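Local coordinates for UPF0678 fatty acid-binding protein-like protein ERS007657_00996 (Mycobacterium tuberculosis, PDB 6R3W) that binds heme b in the cleft of an antiparallel beta-barrel and probably scavenges peroxynitrite by isomerising it to nitrate, at residues Gly25-Ile30 and Pro151-Leu156; Thr126-Ser131 and Leu143-Val148; Ala20-Gly25 and Pro32-Glu37. One frame throughout, in Å; residues are numbered along the deposited sequence. Where two conformers were deposited one is given.

Contact 1: Gly25-Ile30 and Pro151-Leu156; sequences GKYPTI and PLQDHL. With HEM (protoporphyrin IX containing Fe), chain B.
His155 meets Lys26 with its CG anti to its own backbone N (chi1 -180°), and a chi2 of 46° turns the imidazole so that ND1 faces the Lys26 carbonyl. The site is the proximal side of the heme in a calycin-type beta-barrel, where the loop following strand 17-25 lies against the start of strand 153-162. ND1 donates to Lys26 O at 2.8 Å and 168°; the oxygen sits in the ring plane, while the donor stands above the plane of the carbonyl. On the other side of the ring NE2 binds the heme iron at 2.2 Å, so Lys26 O is a second-shell partner that helps fix the rotation of the axial ligand. The backbones are joined in return by Lys26 N to His155 O, 3.0 Å. Beyond it Gly25 and Leu156 form an antiparallel non-hydrogen-bonded pair, and His155 and Leu156 together face Leu143 in a classic beta bulge; the side chains of His155 and Leu156 both reach the heme. Ile30 CD1 comes to the edge of the imidazole, 3.9 Å from CE1 of His155.

Away from the heme, Tyr27 and Gln153 run obliquely past each other, with Tyr27 CE1 3.6 Å from Gln153 CG, and the phenol OH bonds to Met145 O of the adjacent strand. Gln153 and Pro28 reach toward each other tip to tip, OE1 of the amide lying 3.3 Å from CG of Pro28, while NE2 turns back to Pro151 O. Lys26 NZ and Asp154 OD2 share one bridging water; Asp154 OD1 accepts a hydrogen bond from Gln144 NE2. The loop also grips the cofactor's periphery: Thr29 OG1 donates a 2.6 Å hydrogen bond to the heme propionate oxygen O2D.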
loop_
_atom_site.group_PDB
_atom_site.type_symbol
_atom_site.label_atom_id
_atom_site.label_comp_id
_atom_site.label_asym_id
_atom_site.label_seq_id
_atom_site.Cartn_x
_atom_site.Cartn_y
_atom_site.Cartn_z
ATOM N N GLY A 25 10.673 -8.041 5.030
ATOM C CA GLY A 25 9.535 -8.949 4.927
ATOM C C GLY A 25 9.900 -10.384 5.158
ATOM O O GLY A 25 11.097 -10.729 5.283
ATOM N N LYS A 26 8.877 -11.197 5.200
ATOM C CA LYS A 26 8.992 -12.597 5.606
ATOM C C LYS A 26 7.682 -13.299 5.279
ATOM O O LYS A 26 6.663 -12.627 5.018
ATOM C CB LYS A 26 9.336 -12.682 7.099
ATOM C CG LYS A 26 8.306 -12.092 8.059
ATOM C CD LYS A 26 8.591 -12.458 9.526
ATOM C CE LYS A 26 7.615 -11.842 10.498
ATOM N NZ LYS A 26 8.092 -10.535 10.978
ATOM N N TYR A 27 7.722 -14.611 5.309
ATOM C CA TYR A 27 6.512 -15.452 5.293
ATOM C C TYR A 27 6.944 -16.867 5.605
ATOM O O TYR A 27 8.084 -17.235 5.336
ATOM C CB TYR A 27 5.782 -15.400 3.943
ATOM C CG TYR A 27 4.280 -15.465 4.062
ATOM C CD1 TYR A 27 3.577 -14.521 4.802
ATOM C CD2 TYR A 27 3.555 -16.481 3.467
ATOM C CE1 TYR A 27 2.203 -14.600 4.965
ATOM C CE2 TYR A 27 2.177 -16.582 3.633
ATOM C CZ TYR A 27 1.491 -15.641 4.391
ATOM O OH TYR A 27 0.136 -15.756 4.588
ATOM N N PRO A 28 6.063 -17.730 6.133
ATOM C CA PRO A 28 6.543 -19.023 6.602
ATOM C C PRO A 28 7.132 -19.887 5.480
ATOM O O PRO A 28 7.890 -20.809 5.758
ATOM C CB PRO A 28 5.297 -19.646 7.207
ATOM C CG PRO A 28 4.560 -18.474 7.758
ATOM C CD PRO A 28 4.760 -17.395 6.721
ATOM N N THR A 29 6.724 -19.617 4.252
ATOM C CA THR A 29 7.044 -20.469 3.090
ATOM C C THR A 29 8.314 -19.988 2.380
ATOM O O THR A 29 8.712 -20.630 1.391
ATOM C CB THR A 29 5.866 -20.466 2.115
ATOM O OG1 THR A 29 5.563 -19.090 1.869
ATOM C CG2 THR A 29 4.662 -21.196 2.652
ATOM N N ILE A 30 8.912 -18.891 2.852
ATOM C CA ILE A 30 10.041 -18.226 2.144
ATOM C C ILE A 30 11.126 -17.870 3.145
ATOM O O ILE A 30 10.885 -17.936 4.355
ATOM C CB ILE A 30 9.577 -16.976 1.378
ATOM C CG1 ILE A 30 9.164 -15.854 2.344
ATOM C CG2 ILE A 30 8.464 -17.328 0.392
ATOM C CD1 ILE A 30 8.746 -14.565 1.686
ATOM N N PRO A 151 -2.060 -18.690 7.828
ATOM C CA PRO A 151 -3.006 -17.719 8.364
ATOM C C PRO A 151 -2.511 -16.280 8.135
ATOM O O PRO A 151 -1.320 -16.058 7.982
ATOM C CB PRO A 151 -3.107 -18.076 9.852
ATOM C CG PRO A 151 -1.768 -18.738 10.150
ATOM C CD PRO A 151 -1.410 -19.491 8.879
ATOM N N LEU A 152 -3.429 -15.331 8.244
ATOM C CA LEU A 152 -3.144 -13.892 8.132
ATOM C C LEU A 152 -2.021 -13.510 9.086
ATOM O O LEU A 152 -2.157 -13.754 10.311
ATOM C CB LEU A 152 -4.419 -13.124 8.433
ATOM C CG LEU A 152 -4.319 -11.605 8.307
ATOM C CD1 LEU A 152 -4.198 -11.169 6.854
ATOM C CD2 LEU A 152 -5.511 -10.927 8.986
ATOM N N GLN A 153 -0.962 -12.911 8.571
ATOM C CA GLN A 153 0.227 -12.579 9.367
ATOM C C GLN A 153 1.119 -11.605 8.588
ATOM O O GLN A 153 0.961 -11.483 7.368
ATOM C CB GLN A 153 0.987 -13.847 9.742
ATOM C CG GLN A 153 1.554 -14.579 8.552
ATOM C CD GLN A 153 2.131 -15.898 8.967
ATOM O OE1 GLN A 153 3.279 -15.971 9.413
ATOM N NE2 GLN A 153 1.322 -16.946 8.839
ATOM N N ASP A 154 2.096 -11.029 9.253
ATOM C CA ASP A 154 3.002 -10.060 8.595
ATOM C C ASP A 154 3.627 -10.677 7.338
ATOM O O ASP A 154 4.200 -11.791 7.416
ATOM C CB ASP A 154 4.108 -9.619 9.535
ATOM C CG ASP A 154 3.668 -8.600 10.573
ATOM O OD1 ASP A 154 2.463 -8.242 10.581
ATOM O OD2 ASP A 154 4.516 -8.205 11.399
ATOM N N HIS A 155 3.664 -9.911 6.256
ATOM C CA HIS A 155 4.564 -10.176 5.107
ATOM C C HIS A 155 5.557 -9.037 4.938
ATOM O O HIS A 155 6.667 -9.314 4.511
ATOM C CB HIS A 155 3.781 -10.426 3.797
ATOM C CG HIS A 155 4.619 -10.705 2.574
ATOM N ND1 HIS A 155 5.674 -11.582 2.586
ATOM C CD2 HIS A 155 4.456 -10.336 1.266
ATOM C CE1 HIS A 155 6.182 -11.677 1.356
ATOM N NE2 HIS A 155 5.470 -10.899 0.540
ATOM N N LEU A 156 5.144 -7.791 5.191
ATOM C CA LEU A 156 5.995 -6.609 4.916
ATOM C C LEU A 156 5.861 -5.605 6.050
ATOM O O LEU A 156 4.740 -5.409 6.548
ATOM C CB LEU A 156 5.576 -5.913 3.619
ATOM C CG LEU A 156 5.439 -6.775 2.375
ATOM C CD1 LEU A 156 4.683 -5.987 1.312
ATOM C CD2 LEU A 156 6.796 -7.233 1.847
HETATM C CHA HEM B . 7.049 -14.017 -1.556
HETATM C CHB HEM B . 8.984 -9.622 -1.657
HETATM C CHC HEM B . 4.542 -7.622 -1.725
HETATM C CHD HEM B . 2.629 -12.075 -2.121
HETATM C C1A HEM B . 7.948 -12.982 -1.583
HETATM C C2A HEM B . 9.373 -13.150 -1.662
HETATM C C3A HEM B . 9.906 -11.910 -1.699
HETATM C C4A HEM B . 8.833 -10.983 -1.625
HETATM C CMA HEM B . 11.361 -11.562 -1.837
HETATM C CAA HEM B . 10.115 -14.464 -1.710
HETATM C CBA HEM B . 10.715 -14.702 -3.091
HETATM C CGA HEM B . 9.637 -14.792 -4.116
HETATM O O1A HEM B . 9.638 -13.995 -5.078
HETATM O O2A HEM B . 8.771 -15.686 -4.036
HETATM C C1B HEM B . 7.928 -8.691 -1.627
HETATM C C2B HEM B . 8.122 -7.276 -1.661
HETATM C C3B HEM B . 6.867 -6.692 -1.637
HETATM C C4B HEM B . 5.909 -7.807 -1.657
HETATM C CMB HEM B . 9.451 -6.561 -1.712
HETATM C CAB HEM B . 6.475 -5.266 -1.584
HETATM C CBB HEM B . 7.223 -4.362 -0.984
HETATM C C1C HEM B . 3.631 -8.669 -1.886
HETATM C C2C HEM B . 2.236 -8.518 -2.049
HETATM C C3C HEM B . 1.713 -9.771 -2.231
HETATM C C4C HEM B . 2.792 -10.711 -2.071
HETATM C CMC HEM B . 1.521 -7.207 -2.024
HETATM C CAC HEM B . 0.329 -10.164 -2.577
HETATM C CBC HEM B . -0.384 -9.512 -3.503
HETATM C C1D HEM B . 3.679 -12.965 -1.934
HETATM C C2D HEM B . 3.504 -14.424 -1.966
HETATM C C3D HEM B . 4.719 -14.957 -1.822
HETATM C C4D HEM B . 5.664 -13.830 -1.673
HETATM C CMD HEM B . 2.217 -15.164 -2.205
HETATM C CAD HEM B . 5.076 -16.366 -2.205
HETATM C CBD HEM B . 5.088 -17.236 -1.034
HETATM C CGD HEM B . 5.391 -18.674 -1.465
HETATM O O1D HEM B . 5.837 -19.072 -2.593
HETATM O O2D HEM B . 5.162 -19.466 -0.660
HETATM N NA HEM B . 7.650 -11.628 -1.585
HETATM N NB HEM B . 6.607 -8.957 -1.633
HETATM N NC HEM B . 3.950 -10.001 -1.862
HETATM N ND HEM B . 5.003 -12.644 -1.767
HETATM FE FE HEM B . 5.792 -10.857 -1.633
HETATM O O HOH W 1 6.226 -9.753 12.484
HETATM O O HOH W 2 5.936 -10.808 -3.776
#

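Contact 2: Thr126-Ser131 and Leu143-Val148; sequences TALDRS and LQMRAV. With HEM (protoporphyrin IX containing Fe), chain B.
Arg146 and Thr126 cross at about a right angle; the arginine chain bends at chi3 (70°), which places NE beside Thr126 OG1, and the guanidinium has CB of Ala127 over the centre of one face, 3.5 Å from CZ of Arg146. At the edge of the same plane Arg146 NE donates to Thr126 OG1, 2.9 Å and nearly straight at 171°. In the backbone Arg146 O accepts from both Thr126 N and Ala127 N; the two residues facing Arg146 form a classic beta bulge in the hairpin of strands 125-135 and 138-147.

On the heme-facing side Leu128 and Met145 lie side by side, pointing the same way, with Leu128 CD2 3.8 Å from Met145 CG. Met145 then bends at chi3 (68°), placing CE by the porphyrin, while its SD stands 3.3 Å from heme CHD. Leu143 runs alongside Arg130, its CD1 over the centre of the guanidinium, 3.7 Å from Arg130 CZ. On the outer face a water joins Asp129 OD2 to Gln144 OE1; Gln144 NE2 hydrogen-bonds Asp154 OD1, and Asp129 hydrogen-bonds Ser109 and salt-bridges Arg111.

Buried Arg130 is held by salt bridges to Glu67, Glu91 and Glu93, which probably more than offset its charge and, with Leu143 CD1, restrain its guanidinium.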
loop_
_atom_site.group_PDB
_atom_site.type_symbol
_atom_site.label_atom_id
_atom_site.label_comp_id
_atom_site.label_asym_id
_atom_site.label_seq_id
_atom_site.Cartn_x
_atom_site.Cartn_y
_atom_site.Cartn_z
ATOM N N THR A 126 -5.314 -14.955 -0.504
ATOM C CA THR A 126 -6.747 -14.834 -0.208
ATOM C C THR A 126 -7.095 -13.622 0.645
ATOM O O THR A 126 -8.261 -13.273 0.663
ATOM C CB THR A 126 -7.313 -16.116 0.401
ATOM O OG1 THR A 126 -6.712 -16.368 1.668
ATOM C CG2 THR A 126 -7.147 -17.304 -0.516
ATOM N N ALA A 127 -6.151 -13.036 1.382
ATOM C CA ALA A 127 -6.457 -11.769 2.087
ATOM C C ALA A 127 -5.206 -10.922 2.225
ATOM O O ALA A 127 -4.108 -11.474 2.420
ATOM C CB ALA A 127 -7.099 -12.013 3.435
ATOM N N LEU A 128 -5.410 -9.609 2.218
ATOM C CA LEU A 128 -4.362 -8.607 2.485
ATOM C C LEU A 128 -4.932 -7.517 3.374
ATOM O O LEU A 128 -6.050 -7.040 3.092
ATOM C CB LEU A 128 -3.867 -8.018 1.165
ATOM C CG LEU A 128 -3.161 -9.006 0.248
ATOM C CD1 LEU A 128 -3.105 -8.487 -1.182
ATOM C CD2 LEU A 128 -1.778 -9.348 0.759
ATOM N N ASP A 129 -4.188 -7.168 4.411
ATOM C CA ASP A 129 -4.509 -6.048 5.307
ATOM C C ASP A 129 -3.347 -5.064 5.269
ATOM O O ASP A 129 -2.183 -5.503 5.301
ATOM C CB ASP A 129 -4.678 -6.498 6.761
ATOM C CG ASP A 129 -5.907 -7.329 7.107
ATOM O OD1 ASP A 129 -6.569 -7.858 6.199
ATOM O OD2 ASP A 129 -6.140 -7.498 8.328
ATOM N N ARG A 130 -3.652 -3.785 5.207
ATOM C CA ARG A 130 -2.643 -2.704 5.256
ATOM C C ARG A 130 -2.972 -1.720 6.383
ATOM O O ARG A 130 -4.125 -1.267 6.488
ATOM C CB ARG A 130 -2.584 -1.989 3.910
ATOM C CG ARG A 130 -1.986 -2.830 2.789
ATOM C CD ARG A 130 -2.123 -2.132 1.456
ATOM N NE ARG A 130 -1.820 -3.011 0.341
ATOM C CZ ARG A 130 -0.815 -2.862 -0.506
ATOM N NH1 ARG A 130 0.064 -1.873 -0.374
ATOM N NH2 ARG A 130 -0.664 -3.727 -1.479
ATOM N N SER A 131 -1.943 -1.352 7.132
ATOM C CA SER A 131 -1.970 -0.274 8.136
ATOM C C SER A 131 -0.916 0.772 7.753
ATOM O O SER A 131 0.247 0.431 7.733
ATOM C CB SER A 131 -1.725 -0.849 9.505
ATOM O OG SER A 131 -1.787 0.154 10.491
ATOM N N LEU A 143 1.977 -4.680 6.238
ATOM C CA LEU A 143 1.055 -5.458 5.396
ATOM C C LEU A 143 1.014 -6.869 5.934
ATOM O O LEU A 143 2.072 -7.487 6.104
ATOM C CB LEU A 143 1.489 -5.396 3.926
ATOM C CG LEU A 143 0.622 -6.193 2.955
ATOM C CD1 LEU A 143 0.619 -5.527 1.587
ATOM C CD2 LEU A 143 1.089 -7.634 2.846
ATOM N N GLN A 144 -0.185 -7.333 6.199
ATOM C CA GLN A 144 -0.415 -8.742 6.561
ATOM C C GLN A 144 -1.075 -9.478 5.394
ATOM O O GLN A 144 -1.835 -8.858 4.617
ATOM C CB GLN A 144 -1.232 -8.846 7.843
ATOM C CG GLN A 144 -0.544 -8.216 9.034
ATOM C CD GLN A 144 -1.080 -8.765 10.327
ATOM O OE1 GLN A 144 -2.295 -8.879 10.520
ATOM N NE2 GLN A 144 -0.176 -9.053 11.253
ATOM N N MET A 145 -0.753 -10.741 5.263
ATOM C CA MET A 145 -1.194 -11.573 4.135
ATOM C C MET A 145 -1.681 -12.924 4.654
ATOM O O MET A 145 -1.041 -13.499 5.524
ATOM C CB MET A 145 -0.040 -11.763 3.163
ATOM C CG MET A 145 -0.376 -12.633 1.987
ATOM S SD MET A 145 0.860 -12.532 0.673
ATOM C CE MET A 145 2.275 -13.325 1.447
ATOM N N ARG A 146 -2.764 -13.415 4.075
ATOM C CA ARG A 146 -3.256 -14.800 4.188
ATOM C C ARG A 146 -3.081 -15.436 2.816
ATOM O O ARG A 146 -3.645 -14.915 1.844
ATOM C CB ARG A 146 -4.724 -14.799 4.617
ATOM C CG ARG A 146 -5.307 -16.170 4.923
ATOM C CD ARG A 146 -6.773 -16.078 5.367
ATOM N NE ARG A 146 -7.656 -15.690 4.271
ATOM C CZ ARG A 146 -8.784 -14.966 4.398
ATOM N NH1 ARG A 146 -9.101 -14.379 5.539
ATOM N NH2 ARG A 146 -9.574 -14.794 3.350
ATOM N N ALA A 147 -2.244 -16.449 2.715
ATOM C CA ALA A 147 -1.835 -16.985 1.412
ATOM C C ALA A 147 -1.194 -18.354 1.597
ATOM O O ALA A 147 -0.645 -18.605 2.667
ATOM C CB ALA A 147 -0.866 -16.052 0.721
ATOM N N VAL A 148 -1.242 -19.157 0.545
ATOM C CA VAL A 148 -0.442 -20.401 0.375
ATOM C C VAL A 148 -0.487 -21.210 1.693
ATOM O O VAL A 148 0.563 -21.726 2.162
ATOM C CB VAL A 148 0.986 -20.102 -0.135
ATOM C CG1 VAL A 148 0.953 -19.538 -1.552
ATOM C CG2 VAL A 148 1.779 -19.184 0.790
HETATM C CHA HEM B . 7.049 -14.017 -1.556
HETATM C CHB HEM B . 8.984 -9.622 -1.657
HETATM C CHC HEM B . 4.542 -7.622 -1.725
HETATM C CHD HEM B . 2.629 -12.075 -2.121
HETATM C C1A HEM B . 7.948 -12.982 -1.583
HETATM C C2A HEM B . 9.373 -13.150 -1.662
HETATM C C3A HEM B . 9.906 -11.910 -1.699
HETATM C C4A HEM B . 8.833 -10.983 -1.625
HETATM C CMA HEM B . 11.361 -11.562 -1.837
HETATM C CAA HEM B . 10.115 -14.464 -1.710
HETATM C CBA HEM B . 10.715 -14.702 -3.091
HETATM C CGA HEM B . 9.637 -14.792 -4.116
HETATM O O1A HEM B . 9.638 -13.995 -5.078
HETATM O O2A HEM B . 8.771 -15.686 -4.036
HETATM C C1B HEM B . 7.928 -8.691 -1.627
HETATM C C2B HEM B . 8.122 -7.276 -1.661
HETATM C C3B HEM B . 6.867 -6.692 -1.637
HETATM C C4B HEM B . 5.909 -7.807 -1.657
HETATM C CMB HEM B . 9.451 -6.561 -1.712
HETATM C CAB HEM B . 6.475 -5.266 -1.584
HETATM C CBB HEM B . 7.223 -4.362 -0.984
HETATM C C1C HEM B . 3.631 -8.669 -1.886
HETATM C C2C HEM B . 2.236 -8.518 -2.049
HETATM C C3C HEM B . 1.713 -9.771 -2.231
HETATM C C4C HEM B . 2.792 -10.711 -2.071
HETATM C CMC HEM B . 1.521 -7.207 -2.024
HETATM C CAC HEM B . 0.329 -10.164 -2.577
HETATM C CBC HEM B . -0.384 -9.512 -3.503
HETATM C C1D HEM B . 3.679 -12.965 -1.934
HETATM C C2D HEM B . 3.504 -14.424 -1.966
HETATM C C3D HEM B . 4.719 -14.957 -1.822
HETATM C C4D HEM B . 5.664 -13.830 -1.673
HETATM C CMD HEM B . 2.217 -15.164 -2.205
HETATM C CAD HEM B . 5.076 -16.366 -2.205
HETATM C CBD HEM B . 5.088 -17.236 -1.034
HETATM C CGD HEM B . 5.391 -18.674 -1.465
HETATM O O1D HEM B . 5.837 -19.072 -2.593
HETATM O O2D HEM B . 5.162 -19.466 -0.660
HETATM N NA HEM B . 7.650 -11.628 -1.585
HETATM N NB HEM B . 6.607 -8.957 -1.633
HETATM N NC HEM B . 3.950 -10.001 -1.862
HETATM N ND HEM B . 5.003 -12.644 -1.767
HETATM FE FE HEM B . 5.792 -10.857 -1.633
HETATM O O HOH W 3 -4.241 -7.166 10.111
HETATM O O HOH W 2 5.936 -10.808 -3.776
#

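Contact 3: Ala20-Gly25 and Pro32-Glu37; sequences AGRGAG and PFEYLE. With HEM (protoporphyrin IX containing Fe), chain B.
Gly25 and Phe33, Gly23 and Tyr35, and Gly21 and Glu37 face one another as three hydrogen-bonded pairs of the antiparallel hairpin that opens this calycin-type barrel; Ala20 to Gly23 belong to its predicted GXWXGXG motif. In each pair both amides donate and both carbonyls accept. The shortest of the six bonds is Gly23 N to Tyr35 O at 2.8 Å, and its return bond, Tyr35 N to Gly23 O, measures 3.1 Å. The intervening residues of strand 17-25 turn their polar backbone atoms the other way: Ala20, Arg22 and Ala24 make backbone hydrogen bonds to His161, Val159 and Ala157 of strand 153-162. On the far side of strand 33-42 the backbone of Leu36 bonds likewise to Arg56 of strand 48-57.

On the outer face Arg22 NH2 makes a salt bridge with Glu34 OE1, 2.8 Å, approaching from above the carboxylate, whose plane is 80° from that of the guanidinium. One water ties this pair to the backbone: it accepts from Arg22 NE at 3.0 Å and donates to both Glu34 OE1 and Gly23 O. Leu36 CD2 rests against CB of Arg22.

Inside the barrel Gly23 and Gly25 leave room for the rings of Tyr35 and Phe33. Both aromatic residues hold CG in the crowded position between backbone N and carbonyl carbon (chi1 59°), and with chi2 near 90° each ring lies over a glycine of the neighbouring strand in a CH-pi contact, Gly25 CA 3.8 Å from the Phe33 ring centroid and Gly23 CA 4.0 Å from that of Tyr35. Tyr35 OH and Glu37 OE1 both hydrogen-bond the hydroxyl of Tyr141. The opposite faces of the rings line the heme pocket: Phe33 CZ stands 3.4 Å from heme CHB, and Tyr35 CE1 lies 3.6 Å from the vinyl carbon CBB.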
loop_
_atom_site.group_PDB
_atom_site.type_symbol
_atom_site.label_atom_id
_atom_site.label_comp_id
_atom_site.label_asym_id
_atom_site.label_seq_id
_atom_site.Cartn_x
_atom_site.Cartn_y
_atom_site.Cartn_z
ATOM N N ALA A 20 10.607 7.742 -0.332
ATOM C CA ALA A 20 11.648 6.720 -0.532
ATOM C C ALA A 20 12.089 6.195 0.821
ATOM O O ALA A 20 12.206 6.980 1.761
ATOM C CB ALA A 20 12.824 7.283 -1.307
ATOM N N GLY A 21 12.382 4.912 0.892
ATOM C CA GLY A 21 12.925 4.324 2.107
ATOM C C GLY A 21 13.183 2.857 1.945
ATOM O O GLY A 21 13.648 2.428 0.869
ATOM N N ARG A 22 12.964 2.115 3.014
ATOM C CA ARG A 22 13.480 0.752 3.151
ATOM C C ARG A 22 12.543 -0.029 4.043
ATOM O O ARG A 22 11.967 0.548 4.997
ATOM C CB ARG A 22 14.914 0.822 3.665
ATOM C CG ARG A 22 15.566 -0.520 3.973
ATOM C CD ARG A 22 17.064 -0.366 4.249
ATOM N NE ARG A 22 17.628 -1.588 4.804
ATOM C CZ ARG A 22 18.916 -1.728 5.125
ATOM N NH1 ARG A 22 19.757 -0.764 4.830
ATOM N NH2 ARG A 22 19.348 -2.824 5.722
ATOM N N GLY A 23 12.428 -1.319 3.771
ATOM C CA GLY A 23 11.637 -2.198 4.624
ATOM C C GLY A 23 12.149 -3.607 4.615
ATOM O O GLY A 23 13.306 -3.857 4.193
ATOM N N ALA A 24 11.341 -4.505 5.147
ATOM C CA ALA A 24 11.726 -5.915 5.284
ATOM C C ALA A 24 10.483 -6.768 5.226
ATOM O O ALA A 24 9.358 -6.245 5.417
ATOM C CB ALA A 24 12.494 -6.127 6.561
ATOM N N GLY A 25 10.673 -8.041 5.030
ATOM C CA GLY A 25 9.535 -8.949 4.927
ATOM C C GLY A 25 9.900 -10.384 5.158
ATOM O O GLY A 25 11.097 -10.729 5.283
ATOM N N PRO A 32 13.433 -14.778 4.846
ATOM C CA PRO A 32 13.284 -13.347 5.053
ATOM C C PRO A 32 14.089 -12.528 4.040
ATOM O O PRO A 32 15.098 -13.015 3.507
ATOM C CB PRO A 32 13.792 -13.115 6.477
ATOM C CG PRO A 32 13.521 -14.442 7.166
ATOM C CD PRO A 32 13.728 -15.497 6.090
ATOM N N PHE A 33 13.716 -11.271 3.892
ATOM C CA PHE A 33 14.346 -10.400 2.883
ATOM C C PHE A 33 14.209 -8.945 3.329
ATOM O O PHE A 33 13.413 -8.623 4.245
ATOM C CB PHE A 33 13.715 -10.609 1.494
ATOM C CG PHE A 33 12.226 -10.341 1.461
ATOM C CD1 PHE A 33 11.731 -9.049 1.300
ATOM C CD2 PHE A 33 11.318 -11.351 1.779
ATOM C CE1 PHE A 33 10.363 -8.789 1.384
ATOM C CE2 PHE A 33 9.955 -11.077 1.877
ATOM C CZ PHE A 33 9.483 -9.799 1.686
ATOM N N GLU A 34 14.959 -8.075 2.671
ATOM C CA GLU A 34 14.755 -6.620 2.816
ATOM C C GLU A 34 14.739 -5.956 1.441
ATOM O O GLU A 34 15.156 -6.585 0.460
ATOM C CB GLU A 34 15.794 -6.027 3.776
ATOM C CG GLU A 34 17.240 -6.322 3.416
ATOM C CD GLU A 34 18.217 -5.819 4.459
ATOM O OE1 GLU A 34 17.776 -5.063 5.367
ATOM O OE2 GLU A 34 19.413 -6.060 4.297
ATOM N N TYR A 35 14.315 -4.708 1.406
ATOM C CA TYR A 35 14.073 -4.012 0.131
ATOM C C TYR A 35 14.179 -2.510 0.330
ATOM O O TYR A 35 13.899 -2.000 1.436
ATOM C CB TYR A 35 12.708 -4.408 -0.454
ATOM C CG TYR A 35 11.521 -4.122 0.429
ATOM C CD1 TYR A 35 10.797 -2.954 0.297
ATOM C CD2 TYR A 35 11.047 -5.078 1.313
ATOM C CE1 TYR A 35 9.658 -2.723 1.057
ATOM C CE2 TYR A 35 9.925 -4.853 2.101
ATOM C CZ TYR A 35 9.212 -3.679 1.957
ATOM O OH TYR A 35 8.067 -3.483 2.698
ATOM N N LEU A 36 14.481 -1.826 -0.776
ATOM C CA LEU A 36 14.321 -0.373 -0.932
ATOM C C LEU A 36 13.014 -0.113 -1.669
ATOM O O LEU A 36 12.613 -0.961 -2.488
ATOM C CB LEU A 36 15.511 0.198 -1.706
ATOM C CG LEU A 36 16.873 -0.073 -1.091
ATOM C CD1 LEU A 36 17.977 0.549 -1.938
ATOM C CD2 LEU A 36 16.937 0.434 0.331
ATOM N N GLU A 37 12.366 1.002 -1.368
ATOM C CA GLU A 37 11.023 1.296 -1.879
ATOM C C GLU A 37 10.953 2.753 -2.297
ATOM O O GLU A 37 11.381 3.620 -1.513
ATOM C CB GLU A 37 9.979 0.975 -0.825
ATOM C CG GLU A 37 8.562 1.319 -1.233
ATOM C CD GLU A 37 7.505 0.722 -0.334
ATOM O OE1 GLU A 37 7.873 0.067 0.661
ATOM O OE2 GLU A 37 6.308 0.935 -0.620
HETATM C CHA HEM B . 7.049 -14.017 -1.556
HETATM C CHB HEM B . 8.984 -9.622 -1.657
HETATM C CHC HEM B . 4.542 -7.622 -1.725
HETATM C CHD HEM B . 2.629 -12.075 -2.121
HETATM C C1A HEM B . 7.948 -12.982 -1.583
HETATM C C2A HEM B . 9.373 -13.150 -1.662
HETATM C C3A HEM B . 9.906 -11.910 -1.699
HETATM C C4A HEM B . 8.833 -10.983 -1.625
HETATM C CMA HEM B . 11.361 -11.562 -1.837
HETATM C CAA HEM B . 10.115 -14.464 -1.710
HETATM C CBA HEM B . 10.715 -14.702 -3.091
HETATM C CGA HEM B . 9.637 -14.792 -4.116
HETATM O O1A HEM B . 9.638 -13.995 -5.078
HETATM O O2A HEM B . 8.771 -15.686 -4.036
HETATM C C1B HEM B . 7.928 -8.691 -1.627
HETATM C C2B HEM B . 8.122 -7.276 -1.661
HETATM C C3B HEM B . 6.867 -6.692 -1.637
HETATM C C4B HEM B . 5.909 -7.807 -1.657
HETATM C CMB HEM B . 9.451 -6.561 -1.712
HETATM C CAB HEM B . 6.475 -5.266 -1.584
HETATM C CBB HEM B . 7.223 -4.362 -0.984
HETATM C C1C HEM B . 3.631 -8.669 -1.886
HETATM C C2C HEM B . 2.236 -8.518 -2.049
HETATM C C3C HEM B . 1.713 -9.771 -2.231
HETATM C C4C HEM B . 2.792 -10.711 -2.071
HETATM C CMC HEM B . 1.521 -7.207 -2.024
HETATM C CAC HEM B . 0.329 -10.164 -2.577
HETATM C CBC HEM B . -0.384 -9.512 -3.503
HETATM C C1D HEM B . 3.679 -12.965 -1.934
HETATM C C2D HEM B . 3.504 -14.424 -1.966
HETATM C C3D HEM B . 4.719 -14.957 -1.822
HETATM C C4D HEM B . 5.664 -13.830 -1.673
HETATM C CMD HEM B . 2.217 -15.164 -2.205
HETATM C CAD HEM B . 5.076 -16.366 -2.205
HETATM C CBD HEM B . 5.088 -17.236 -1.034
HETATM C CGD HEM B . 5.391 -18.674 -1.465
HETATM O O1D HEM B . 5.837 -19.072 -2.593
HETATM O O2D HEM B . 5.162 -19.466 -0.660
HETATM N NA HEM B . 7.650 -11.628 -1.585
HETATM N NB HEM B . 6.607 -8.957 -1.633
HETATM N NC HEM B . 3.950 -10.001 -1.862
HETATM N ND HEM B . 5.003 -12.644 -1.767
HETATM FE FE HEM B . 5.792 -10.857 -1.633
HETATM O O HOH W 4 15.583 -3.461 5.861
HETATM O O HOH W 2 5.936 -10.808 -3.776
#

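In the fold
All three contacts belong to one antiparallel barrel and touch the same heme. Along the chain contact 3 closes before contact 2 opens; contact 2 falls between the two segments of contact 1, whose segments alternate with those of contact 3. Contacts 1 and 3 share Gly25, their centres about 14 Å apart, and meet through strands 17-25 and 153-162, the first and last of the barrel. Contacts 1 and 2 lie closer, with centres about 9 Å apart, on neighbouring strands 153-162 and 138-147. Contacts 2 and 3 do not touch, their centres about 17 Å apart. This part of the heme pocket is thus formed by early and late strands of the chain, brought together where the barrel closes.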